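Local coordinates for protein vanadium-dependent bromoperoxidase (Corallina officinalis, PDB 1QHB) that catalyses the bromination of organic substrates with hydrogen peroxide and bromide, using bound vanadate in a homododecamer that calcium helps to keep stable, at residues S56-L61 against D73-F78; L167-E172 against T322-A327; I241-K246 against C343-A348; I495-F500 against F584-F589. One frame throughout, in Å; residues are numbered along the deposited sequence.

In the fold
From the N terminus, interaction 1 comes first and closes a short loop, bringing 56-61 back onto helix 72-84, which follows soon after it in the chain. Interaction 2 then joins the loop after helix 153-167 to the start of helix 323-332. Interaction 3 opens inside that long span, at 241-246, and closes beyond it on helix 337-349, so the two cross, and L326 touches I241 where they meet. Interaction 4 follows in series and ties helix 484-499 to the late strand 585-587. It packs on interaction 3, with L496 on C343 and F500 on L346 and L347. Interaction 1 touches none of the others, lying across the chain's centre from interactions 3 and 4.

Interaction 1: residues S56-L61 against D73-F78; sequences SFTKGL and DDFLAF
The carbonyl oxygen of F57 is met in the ring plane by the edge of F75 from helix 72-84, F75 CE1 to F57 O 3.4 Å, a favourable approach of aromatic C-H groups to a partial negative charge. F75 reaches the loop because its CG stands anti to the backbone N (chi1 -178°), which carries the ring out from the helix. No hydrogen bond joins the two segments, so side-chain fit does the work. S56 CB lies 3.9 Å from F75 CZ, and T58 sets its methyl CG2 obliquely against F75 CD1 while its OG1 bonds to H63. Within the loop, L61 N donates to T58 O at 3.2 Å, a local bond between two residues that both touch F75. L61 covers the base of F75: L61 CD1 is 3.7 Å from F75 CA, and the other methyl, CD2, slides past D74 to approach D74 CB at 4.1 Å. A branched leucine suits this place, as each methyl finds its own residue. Farther along the helix, F78 CZ lies at the ring edge of F57, 4.2 Å from F57 CD2. K59 N sits over one face of the F57 ring. F57 also neighbours R406 and H478, vanadate-site and active-site residues by similarity. The chemistry implies a largely apolar seam, held by shape rather than by directed bonds, whose F57 probably helps to line the surroundings of the active site.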
# COMPACT_ATOMS: atom_id res chain seq x y z
N SER A 56 -43.25 -25.03 -3.24
CA SER A 56 -41.94 -24.88 -3.83
C SER A 56 -41.76 -25.57 -5.17
O SER A 56 -42.42 -26.56 -5.48
CB SER A 56 -40.85 -25.51 -2.89
OG SER A 56 -40.93 -24.83 -1.63
N PHE A 57 -40.78 -25.08 -5.95
CA PHE A 57 -40.55 -25.74 -7.24
C PHE A 57 -39.97 -27.11 -6.99
O PHE A 57 -38.91 -27.17 -6.41
CB PHE A 57 -39.52 -24.96 -8.05
CG PHE A 57 -39.09 -25.56 -9.34
CD1 PHE A 57 -39.84 -25.45 -10.48
CD2 PHE A 57 -37.86 -26.23 -9.40
CE1 PHE A 57 -39.41 -26.01 -11.67
CE2 PHE A 57 -37.41 -26.76 -10.59
CZ PHE A 57 -38.20 -26.67 -11.70
N THR A 58 -40.61 -28.19 -7.42
CA THR A 58 -40.01 -29.50 -7.20
C THR A 58 -40.11 -30.28 -8.50
O THR A 58 -39.98 -31.51 -8.47
CB THR A 58 -40.70 -30.31 -6.12
OG1 THR A 58 -42.04 -30.53 -6.58
CG2 THR A 58 -40.78 -29.62 -4.76
N LYS A 59 -40.20 -29.59 -9.62
CA LYS A 59 -40.31 -30.33 -10.88
C LYS A 59 -39.06 -31.15 -11.11
O LYS A 59 -37.97 -30.58 -11.08
CB LYS A 59 -40.54 -29.31 -12.00
CG LYS A 59 -41.06 -29.98 -13.30
CD LYS A 59 -41.48 -28.91 -14.27
CE LYS A 59 -41.83 -29.54 -15.63
NZ LYS A 59 -42.72 -28.63 -16.40
N GLY A 60 -39.20 -32.48 -11.37
CA GLY A 60 -38.01 -33.30 -11.63
C GLY A 60 -37.78 -34.29 -10.50
O GLY A 60 -37.29 -35.39 -10.73
N LEU A 61 -38.07 -33.91 -9.28
CA LEU A 61 -37.99 -34.77 -8.11
C LEU A 61 -39.21 -35.69 -8.15
O LEU A 61 -40.28 -35.25 -8.53
CB LEU A 61 -37.98 -33.94 -6.83
CG LEU A 61 -36.88 -32.88 -6.70
CD1 LEU A 61 -37.05 -32.13 -5.39
CD2 LEU A 61 -35.51 -33.54 -6.77
N ASP A 73 -35.75 -35.15 1.69
CA ASP A 73 -34.31 -35.11 1.44
C ASP A 73 -33.97 -34.83 -0.02
O ASP A 73 -32.89 -34.31 -0.36
CB ASP A 73 -33.64 -36.41 1.87
CG ASP A 73 -33.52 -36.60 3.37
OD1 ASP A 73 -33.95 -35.77 4.18
OD2 ASP A 73 -32.96 -37.62 3.82
N ASP A 74 -34.79 -35.25 -0.97
CA ASP A 74 -34.50 -34.99 -2.40
C ASP A 74 -34.53 -33.48 -2.64
O ASP A 74 -33.68 -33.04 -3.37
CB ASP A 74 -35.54 -35.64 -3.30
CG ASP A 74 -35.45 -37.16 -3.31
OD1 ASP A 74 -34.38 -37.71 -2.98
OD2 ASP A 74 -36.44 -37.82 -3.67
N PHE A 75 -35.46 -32.75 -2.00
CA PHE A 75 -35.46 -31.30 -2.20
C PHE A 75 -34.30 -30.62 -1.48
O PHE A 75 -33.63 -29.78 -2.05
CB PHE A 75 -36.80 -30.72 -1.73
CG PHE A 75 -36.88 -29.23 -1.94
CD1 PHE A 75 -37.25 -28.74 -3.15
CD2 PHE A 75 -36.59 -28.33 -0.91
CE1 PHE A 75 -37.35 -27.37 -3.40
CE2 PHE A 75 -36.68 -26.97 -1.14
CZ PHE A 75 -37.09 -26.49 -2.37
N LEU A 76 -34.00 -31.03 -0.27
CA LEU A 76 -32.91 -30.49 0.54
C LEU A 76 -31.56 -30.74 -0.10
O LEU A 76 -30.71 -29.87 -0.07
CB LEU A 76 -32.95 -31.01 1.97
CG LEU A 76 -34.21 -30.62 2.74
CD1 LEU A 76 -34.39 -31.42 4.01
CD2 LEU A 76 -34.21 -29.10 3.00
N ALA A 77 -31.38 -31.86 -0.79
CA ALA A 77 -30.11 -32.14 -1.49
C ALA A 77 -30.02 -31.26 -2.72
O ALA A 77 -28.95 -30.72 -3.07
CB ALA A 77 -30.02 -33.61 -1.91
N PHE A 78 -31.17 -31.04 -3.38
CA PHE A 78 -31.27 -30.17 -4.55
C PHE A 78 -30.88 -28.74 -4.20
O PHE A 78 -30.14 -28.07 -4.95
CB PHE A 78 -32.71 -30.21 -5.03
CG PHE A 78 -33.16 -29.27 -6.12
CD1 PHE A 78 -32.56 -29.28 -7.36
CD2 PHE A 78 -34.21 -28.39 -5.90
CE1 PHE A 78 -33.01 -28.42 -8.37
CE2 PHE A 78 -34.64 -27.53 -6.89
CZ PHE A 78 -34.04 -27.55 -8.13

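Interaction 2: residues L167-E172 against T322-A327; sequences LGRDIE and TIRDLA
Residues G168 to I171 form a type I beta turn, and the chain after it runs past the start of helix 323-332, with a single backbone bridge between E172 and T322. Two turn carbonyls receive amides of the first helical turn: R324 N donates to R169 O at 2.9 Å, and I323 N to I171 O at 3.2 Å. The main side-chain bond is a salt bridge. R324 holds CG anti to its backbone N and bends at chi3 (-61°), which turns the guanidinium side-on to D170. R324 NE meets D170 OD1 at 2.8 Å and NH2 meets OD2 at 3.0 Å, each on the syn side of the carboxylate, with the two planes 28° apart. Arginine suits the place because it offers two parallel N-H groups to two oxygens. R169 lies across one guanidinium face, its CB 3.6 Å from R324 NH2, while its own charged end bonds to M547 O, P468 O and D290. Since D290 also pairs with R324, it probably eases the nearness of two like charges. A leucine in place of R324 would probably leave the D170 carboxylate without its charged mate and D290 with one cation fewer. I323, beside the turn, brings CD1 to 3.4 Å from G168 O. A water bridges D170 OD1 and T322 OG1. T322 OG1 in turn accepts from D325 N, and D325 OD2 from T322 N, both weakly: the reciprocal pair of a capping box at the start of helix 323-332, packed against a beta turn from far earlier in the chain.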
# COMPACT_ATOMS: atom_id res chain seq x y z
N LEU A 167 -58.74 -20.57 -20.85
CA LEU A 167 -60.02 -20.85 -21.52
C LEU A 167 -60.21 -19.93 -22.70
O LEU A 167 -60.88 -20.28 -23.68
CB LEU A 167 -61.18 -20.70 -20.53
CG LEU A 167 -61.22 -21.63 -19.33
CD1 LEU A 167 -62.19 -21.12 -18.27
CD2 LEU A 167 -61.63 -23.04 -19.77
N GLY A 168 -59.64 -18.69 -22.66
CA GLY A 168 -59.80 -17.77 -23.79
C GLY A 168 -58.62 -17.86 -24.75
O GLY A 168 -58.46 -16.89 -25.53
N ARG A 169 -57.84 -18.94 -24.80
CA ARG A 169 -56.67 -18.98 -25.66
C ARG A 169 -56.93 -18.81 -27.14
O ARG A 169 -56.05 -18.38 -27.88
CB ARG A 169 -55.88 -20.29 -25.50
CG ARG A 169 -54.52 -20.20 -24.84
CD ARG A 169 -53.87 -21.47 -24.32
NE ARG A 169 -53.30 -21.12 -22.95
CZ ARG A 169 -53.15 -22.08 -22.05
NH1 ARG A 169 -53.51 -23.34 -22.34
NH2 ARG A 169 -52.63 -21.83 -20.86
N ASP A 170 -58.09 -19.24 -27.65
CA ASP A 170 -58.33 -19.18 -29.09
C ASP A 170 -59.18 -17.99 -29.47
O ASP A 170 -59.55 -17.81 -30.62
CB ASP A 170 -58.84 -20.53 -29.58
CG ASP A 170 -57.71 -21.54 -29.42
OD1 ASP A 170 -56.64 -21.37 -30.06
OD2 ASP A 170 -57.88 -22.46 -28.62
N ILE A 171 -59.34 -17.02 -28.61
CA ILE A 171 -59.98 -15.75 -28.86
C ILE A 171 -58.99 -14.83 -29.56
O ILE A 171 -57.81 -14.76 -29.17
CB ILE A 171 -60.42 -15.14 -27.51
CG1 ILE A 171 -61.63 -15.95 -27.01
CG2 ILE A 171 -60.81 -13.69 -27.65
CD1 ILE A 171 -62.19 -15.50 -25.69
N GLU A 172 -59.45 -14.06 -30.55
CA GLU A 172 -58.64 -13.13 -31.26
C GLU A 172 -58.50 -11.79 -30.57
O GLU A 172 -59.50 -11.20 -30.18
CB GLU A 172 -59.20 -12.84 -32.68
CG GLU A 172 -59.28 -14.13 -33.47
CD GLU A 172 -59.71 -13.96 -34.91
OE1 GLU A 172 -59.74 -12.85 -35.47
OE2 GLU A 172 -59.98 -15.00 -35.54
N THR A 322 -54.43 -14.80 -32.25
CA THR A 322 -55.08 -15.25 -31.03
C THR A 322 -54.10 -15.19 -29.86
O THR A 322 -52.89 -15.12 -30.04
CB THR A 322 -55.59 -16.69 -31.14
OG1 THR A 322 -54.50 -17.54 -31.56
CG2 THR A 322 -56.63 -16.86 -32.26
N ILE A 323 -54.66 -15.28 -28.66
CA ILE A 323 -53.84 -15.42 -27.44
C ILE A 323 -52.88 -16.58 -27.60
O ILE A 323 -51.69 -16.44 -27.28
CB ILE A 323 -54.78 -15.60 -26.25
CG1 ILE A 323 -55.42 -14.21 -25.98
CG2 ILE A 323 -54.07 -16.12 -25.01
CD1 ILE A 323 -56.41 -14.23 -24.86
N ARG A 324 -53.29 -17.68 -28.23
CA ARG A 324 -52.45 -18.85 -28.41
C ARG A 324 -51.25 -18.49 -29.25
O ARG A 324 -50.12 -18.96 -28.96
CB ARG A 324 -53.24 -20.02 -29.03
CG ARG A 324 -52.49 -21.36 -29.00
CD ARG A 324 -53.31 -22.54 -29.54
NE ARG A 324 -54.55 -22.78 -28.74
CZ ARG A 324 -54.56 -23.42 -27.57
NH1 ARG A 324 -53.42 -23.88 -27.04
NH2 ARG A 324 -55.69 -23.60 -26.90
N ASP A 325 -51.42 -17.72 -30.32
CA ASP A 325 -50.26 -17.36 -31.14
C ASP A 325 -49.22 -16.59 -30.33
O ASP A 325 -48.04 -16.66 -30.70
CB ASP A 325 -50.68 -16.56 -32.35
CG ASP A 325 -51.60 -17.29 -33.33
OD1 ASP A 325 -51.64 -18.52 -33.34
OD2 ASP A 325 -52.29 -16.59 -34.12
N LEU A 326 -49.59 -15.72 -29.40
CA LEU A 326 -48.60 -14.99 -28.61
C LEU A 326 -47.92 -16.01 -27.72
O LEU A 326 -46.70 -16.00 -27.63
CB LEU A 326 -49.24 -13.83 -27.81
CG LEU A 326 -48.26 -12.93 -27.09
CD1 LEU A 326 -47.21 -12.37 -28.06
CD2 LEU A 326 -48.95 -11.82 -26.30
N ALA A 327 -48.62 -17.00 -27.15
CA ALA A 327 -47.96 -18.09 -26.42
C ALA A 327 -46.99 -18.82 -27.31
O ALA A 327 -45.80 -19.09 -26.97
CB ALA A 327 -49.03 -19.06 -25.90
O HOH W 1 -55.54 -20.04 -31.98

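Interaction 3: residues I241-K246 against C343-A348; sequences IIVGSK and CLILLA
I345 sets CG1 anti to its carbonyl carbon (chi1 -72°) and extends beyond it, so that CD1 reaches the backbone of V243, while S245 turns OG between its backbone N and carbonyl carbon (chi1 74°), over A348. At the first point I345 CD1 lies 3.5 Å from V243 O, and V243 adds its own CG2 at 4.4 Å from the same methyl. The beta-branch of I345 is used as well, since CG2 faces G244 O. One turn along the helix, A348 CB approaches S245, 3.6 Å from CB and 3.5 Å from OG. Alanine suits this place because a small methyl lets the serine backbone come close to the helix. The hydroxyl is not wasted on a carbon neighbour: S245 OG donates to K246 O at 2.8 Å, from above the carbonyl plane, and also bonds to A272 N, so two groups fix its rotation. K246 lays the carbon part of its chain beside the end of the segment, with CB 3.5 Å and CD 3.7 Å from A348 O, and sends its amine away toward the exposed side. Its backbone N bonds to N349 OD1. No hydrogen bond passes directly between the two segments. V243 O also bonds to Q280 of strand 276-285, while I345 and L344 rest on I271 of strand 270-273. Elsewhere on helix 337-349, C343 and L347 pack on helix 376-402 and L346 on F500, which places the helix between the strands and the helical body of the subunit.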
# COMPACT_ATOMS: atom_id res chain seq x y z
N ILE A 241 -44.30 -5.94 -32.96
CA ILE A 241 -44.42 -7.39 -33.15
C ILE A 241 -45.37 -7.75 -34.29
O ILE A 241 -45.52 -8.94 -34.57
CB ILE A 241 -44.79 -8.06 -31.81
CG1 ILE A 241 -44.23 -9.50 -31.71
CG2 ILE A 241 -46.24 -7.97 -31.41
CD1 ILE A 241 -44.45 -10.11 -30.38
N ILE A 242 -45.92 -6.78 -35.02
CA ILE A 242 -46.77 -7.04 -36.15
C ILE A 242 -46.39 -6.25 -37.39
O ILE A 242 -46.66 -6.76 -38.49
CB ILE A 242 -48.26 -6.73 -35.94
CG1 ILE A 242 -48.48 -5.31 -35.41
CG2 ILE A 242 -48.91 -7.79 -35.07
CD1 ILE A 242 -49.96 -4.95 -35.29
N VAL A 243 -45.83 -5.05 -37.37
CA VAL A 243 -45.57 -4.37 -38.62
C VAL A 243 -44.17 -4.69 -39.13
O VAL A 243 -43.26 -5.08 -38.37
CB VAL A 243 -45.65 -2.84 -38.52
CG1 VAL A 243 -46.95 -2.43 -37.86
CG2 VAL A 243 -44.47 -2.30 -37.71
N GLY A 244 -44.02 -4.35 -40.40
CA GLY A 244 -42.73 -4.36 -41.05
C GLY A 244 -42.13 -2.94 -40.97
O GLY A 244 -42.61 -2.04 -40.29
N SER A 245 -41.03 -2.81 -41.74
CA SER A 245 -40.29 -1.57 -41.78
C SER A 245 -40.27 -1.13 -43.22
O SER A 245 -40.58 -1.83 -44.17
CB SER A 245 -38.83 -1.86 -41.39
OG SER A 245 -38.14 -2.52 -42.44
N LYS A 246 -39.67 0.05 -43.36
CA LYS A 246 -39.33 0.69 -44.63
C LYS A 246 -38.37 -0.24 -45.37
O LYS A 246 -37.58 -0.92 -44.69
CB LYS A 246 -38.59 2.00 -44.32
CG LYS A 246 -38.84 3.17 -45.24
CD LYS A 246 -37.63 4.10 -45.28
CE LYS A 246 -38.04 5.49 -45.72
NZ LYS A 246 -36.88 6.42 -45.88
N CYS A 343 -35.62 -2.99 -32.66
CA CYS A 343 -34.51 -2.16 -33.06
C CYS A 343 -34.29 -2.05 -34.55
O CYS A 343 -34.10 -0.94 -35.02
CB CYS A 343 -33.21 -2.67 -32.40
SG CYS A 343 -31.76 -1.58 -32.49
N LEU A 344 -34.39 -3.15 -35.27
CA LEU A 344 -34.25 -3.14 -36.72
C LEU A 344 -35.35 -2.33 -37.41
O LEU A 344 -35.04 -1.63 -38.36
CB LEU A 344 -34.23 -4.57 -37.23
CG LEU A 344 -33.03 -5.46 -36.86
CD1 LEU A 344 -33.37 -6.90 -37.24
CD2 LEU A 344 -31.78 -5.03 -37.60
N ILE A 345 -36.58 -2.36 -36.92
CA ILE A 345 -37.67 -1.55 -37.47
C ILE A 345 -37.32 -0.06 -37.27
O ILE A 345 -37.53 0.76 -38.16
CB ILE A 345 -38.98 -1.91 -36.76
CG1 ILE A 345 -39.43 -3.32 -37.23
CG2 ILE A 345 -40.10 -0.94 -37.11
CD1 ILE A 345 -40.60 -3.90 -36.43
N LEU A 346 -36.88 0.29 -36.05
CA LEU A 346 -36.57 1.66 -35.69
C LEU A 346 -35.44 2.14 -36.57
O LEU A 346 -35.52 3.26 -37.10
CB LEU A 346 -36.21 1.83 -34.21
CG LEU A 346 -37.27 1.49 -33.18
CD1 LEU A 346 -36.75 1.43 -31.76
CD2 LEU A 346 -38.40 2.52 -33.23
N LEU A 347 -34.41 1.30 -36.80
CA LEU A 347 -33.32 1.79 -37.65
C LEU A 347 -33.79 1.98 -39.07
O LEU A 347 -33.49 3.00 -39.71
CB LEU A 347 -32.10 0.86 -37.64
CG LEU A 347 -31.35 0.80 -36.29
CD1 LEU A 347 -30.41 -0.39 -36.26
CD2 LEU A 347 -30.59 2.13 -36.12
N ALA A 348 -34.51 0.99 -39.60
CA ALA A 348 -35.00 1.07 -40.98
C ALA A 348 -36.00 2.21 -41.17
O ALA A 348 -36.02 2.90 -42.18
CB ALA A 348 -35.63 -0.29 -41.32

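Interaction 4: residues I495-F500 against F584-F589; sequences ILKAFF and FNLPKF
K497 and P587 meet through an amine and a carbonyl. The lysine sends CG anti to its carbonyl carbon and kinks at chi3 (-68°), which swings K497 NZ to 3.0 Å from P587 O, nearly along the C=O axis. Before the kink its CB packs on P587 CD, carbon against carbon. NZ also bonds to N535 and to a water that donates to K588 O. F589 CE1 lies 3.4 Å from K497 NZ, which stands obliquely to the ring. The ammonium is thus buried but well supplied with partners. An alanine in place of K497 would probably leave P587 O and N535 without this donor and set the bridging water free to shift. The contact joins the C-terminal part of helix 484-499, the helix that starts at vanadate-site residues G484 and H485, to strand 585-587, which pairs antiparallel with 593-595 near the chain's end. The axes of the short segments 495-499 and 585-587 approach to 6.7 Å, a closeness that suits A498: its CB is 3.9 Å from F584 CD1 and 4.2 Å from L586 CB. L586 keeps CG anti to its backbone N and brings CD1 near A498 N. F584 (chi1 -71°) turns its ring so that the edge meets A498 O in plane. The next atom of that ring, F584 CE1, lies 3.5 Å from F499 CD2, with the two ring planes at 47°. F499 also meets H378 edge-to-face, while N585 packs on L41 of a neighbouring subunit.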
# COMPACT_ATOMS: atom_id res chain seq x y z
N ILE A 495 -32.39 -0.42 -22.71
CA ILE A 495 -31.31 0.02 -23.60
C ILE A 495 -31.86 0.79 -24.78
O ILE A 495 -31.29 1.81 -25.24
CB ILE A 495 -30.51 -1.20 -24.11
CG1 ILE A 495 -29.67 -1.88 -23.05
CG2 ILE A 495 -29.59 -0.83 -25.30
CD1 ILE A 495 -28.76 -0.96 -22.22
N LEU A 496 -32.88 0.24 -25.43
CA LEU A 496 -33.48 0.90 -26.59
C LEU A 496 -34.11 2.24 -26.21
O LEU A 496 -34.03 3.16 -27.02
CB LEU A 496 -34.54 -0.01 -27.22
CG LEU A 496 -34.05 -1.32 -27.84
CD1 LEU A 496 -35.25 -2.19 -28.26
CD2 LEU A 496 -33.13 -1.06 -29.01
N LYS A 497 -34.78 2.37 -25.05
CA LYS A 497 -35.37 3.69 -24.77
C LYS A 497 -34.25 4.68 -24.45
O LYS A 497 -34.45 5.84 -24.71
CB LYS A 497 -36.36 3.66 -23.63
CG LYS A 497 -37.63 2.84 -23.77
CD LYS A 497 -38.53 2.98 -22.58
CE LYS A 497 -37.92 2.36 -21.36
NZ LYS A 497 -38.83 2.17 -20.19
N ALA A 498 -33.08 4.33 -23.94
CA ALA A 498 -31.97 5.21 -23.71
C ALA A 498 -31.36 5.62 -25.06
O ALA A 498 -30.91 6.76 -25.20
CB ALA A 498 -30.84 4.53 -22.92
N PHE A 499 -31.23 4.67 -25.97
CA PHE A 499 -30.47 4.96 -27.17
C PHE A 499 -31.24 5.72 -28.24
O PHE A 499 -30.62 6.42 -29.05
CB PHE A 499 -30.02 3.60 -27.74
CG PHE A 499 -28.64 3.70 -28.31
CD1 PHE A 499 -28.43 4.26 -29.55
CD2 PHE A 499 -27.57 3.26 -27.58
CE1 PHE A 499 -27.14 4.35 -30.06
CE2 PHE A 499 -26.28 3.38 -28.05
CZ PHE A 499 -26.08 3.92 -29.29
N PHE A 500 -32.54 5.50 -28.30
CA PHE A 500 -33.38 6.12 -29.33
C PHE A 500 -34.12 7.32 -28.74
O PHE A 500 -34.07 7.48 -27.50
CB PHE A 500 -34.45 5.20 -29.95
CG PHE A 500 -33.88 4.28 -30.99
CD1 PHE A 500 -33.77 4.62 -32.32
CD2 PHE A 500 -33.44 3.01 -30.60
CE1 PHE A 500 -33.22 3.75 -33.23
CE2 PHE A 500 -32.86 2.15 -31.51
CZ PHE A 500 -32.76 2.50 -32.85
N PHE A 584 -27.05 9.49 -21.75
CA PHE A 584 -28.26 8.80 -22.20
C PHE A 584 -29.38 9.36 -21.31
O PHE A 584 -29.30 9.46 -20.10
CB PHE A 584 -28.15 7.31 -21.98
CG PHE A 584 -27.20 6.57 -22.87
CD1 PHE A 584 -27.60 6.29 -24.18
CD2 PHE A 584 -25.95 6.16 -22.43
CE1 PHE A 584 -26.78 5.57 -25.03
CE2 PHE A 584 -25.12 5.47 -23.32
CZ PHE A 584 -25.55 5.17 -24.59
N ASN A 585 -30.43 9.76 -21.99
CA ASN A 585 -31.67 10.21 -21.37
C ASN A 585 -32.56 8.97 -21.25
O ASN A 585 -32.90 8.47 -22.32
CB ASN A 585 -32.36 11.30 -22.19
CG ASN A 585 -33.66 11.72 -21.52
OD1 ASN A 585 -33.72 12.77 -20.89
ND2 ASN A 585 -34.67 10.89 -21.65
N LEU A 586 -32.87 8.46 -20.06
CA LEU A 586 -33.67 7.23 -20.01
C LEU A 586 -34.94 7.30 -19.20
O LEU A 586 -34.96 7.44 -17.96
CB LEU A 586 -32.78 6.09 -19.48
CG LEU A 586 -33.44 4.81 -18.94
CD1 LEU A 586 -34.21 4.11 -20.04
CD2 LEU A 586 -32.37 3.91 -18.36
N PRO A 587 -36.07 7.15 -19.87
CA PRO A 587 -37.38 7.17 -19.22
C PRO A 587 -37.56 5.83 -18.53
O PRO A 587 -37.75 4.83 -19.24
CB PRO A 587 -38.38 7.38 -20.34
CG PRO A 587 -37.68 7.24 -21.62
CD PRO A 587 -36.20 7.11 -21.35
N LYS A 588 -37.60 5.78 -17.21
CA LYS A 588 -37.75 4.50 -16.53
C LYS A 588 -39.17 3.98 -16.52
O LYS A 588 -40.13 4.71 -16.82
CB LYS A 588 -37.22 4.61 -15.09
CG LYS A 588 -35.72 4.96 -15.06
CD LYS A 588 -35.26 5.28 -13.64
CE LYS A 588 -35.54 4.10 -12.69
NZ LYS A 588 -35.34 4.51 -11.28
N PHE A 589 -39.40 2.72 -16.11
CA PHE A 589 -40.75 2.20 -15.98
C PHE A 589 -41.57 2.95 -14.94
O PHE A 589 -42.80 2.87 -14.95
CB PHE A 589 -40.75 0.72 -15.61
CG PHE A 589 -40.15 -0.18 -16.67
CD1 PHE A 589 -40.46 -0.04 -17.99
CD2 PHE A 589 -39.27 -1.18 -16.31
CE1 PHE A 589 -39.91 -0.85 -18.96
CE2 PHE A 589 -38.72 -2.00 -17.26
CZ PHE A 589 -39.04 -1.84 -18.60
O HOH W 2 -33.92 8.68 -24.86
O HOH W 3 -41.08 4.29 -19.65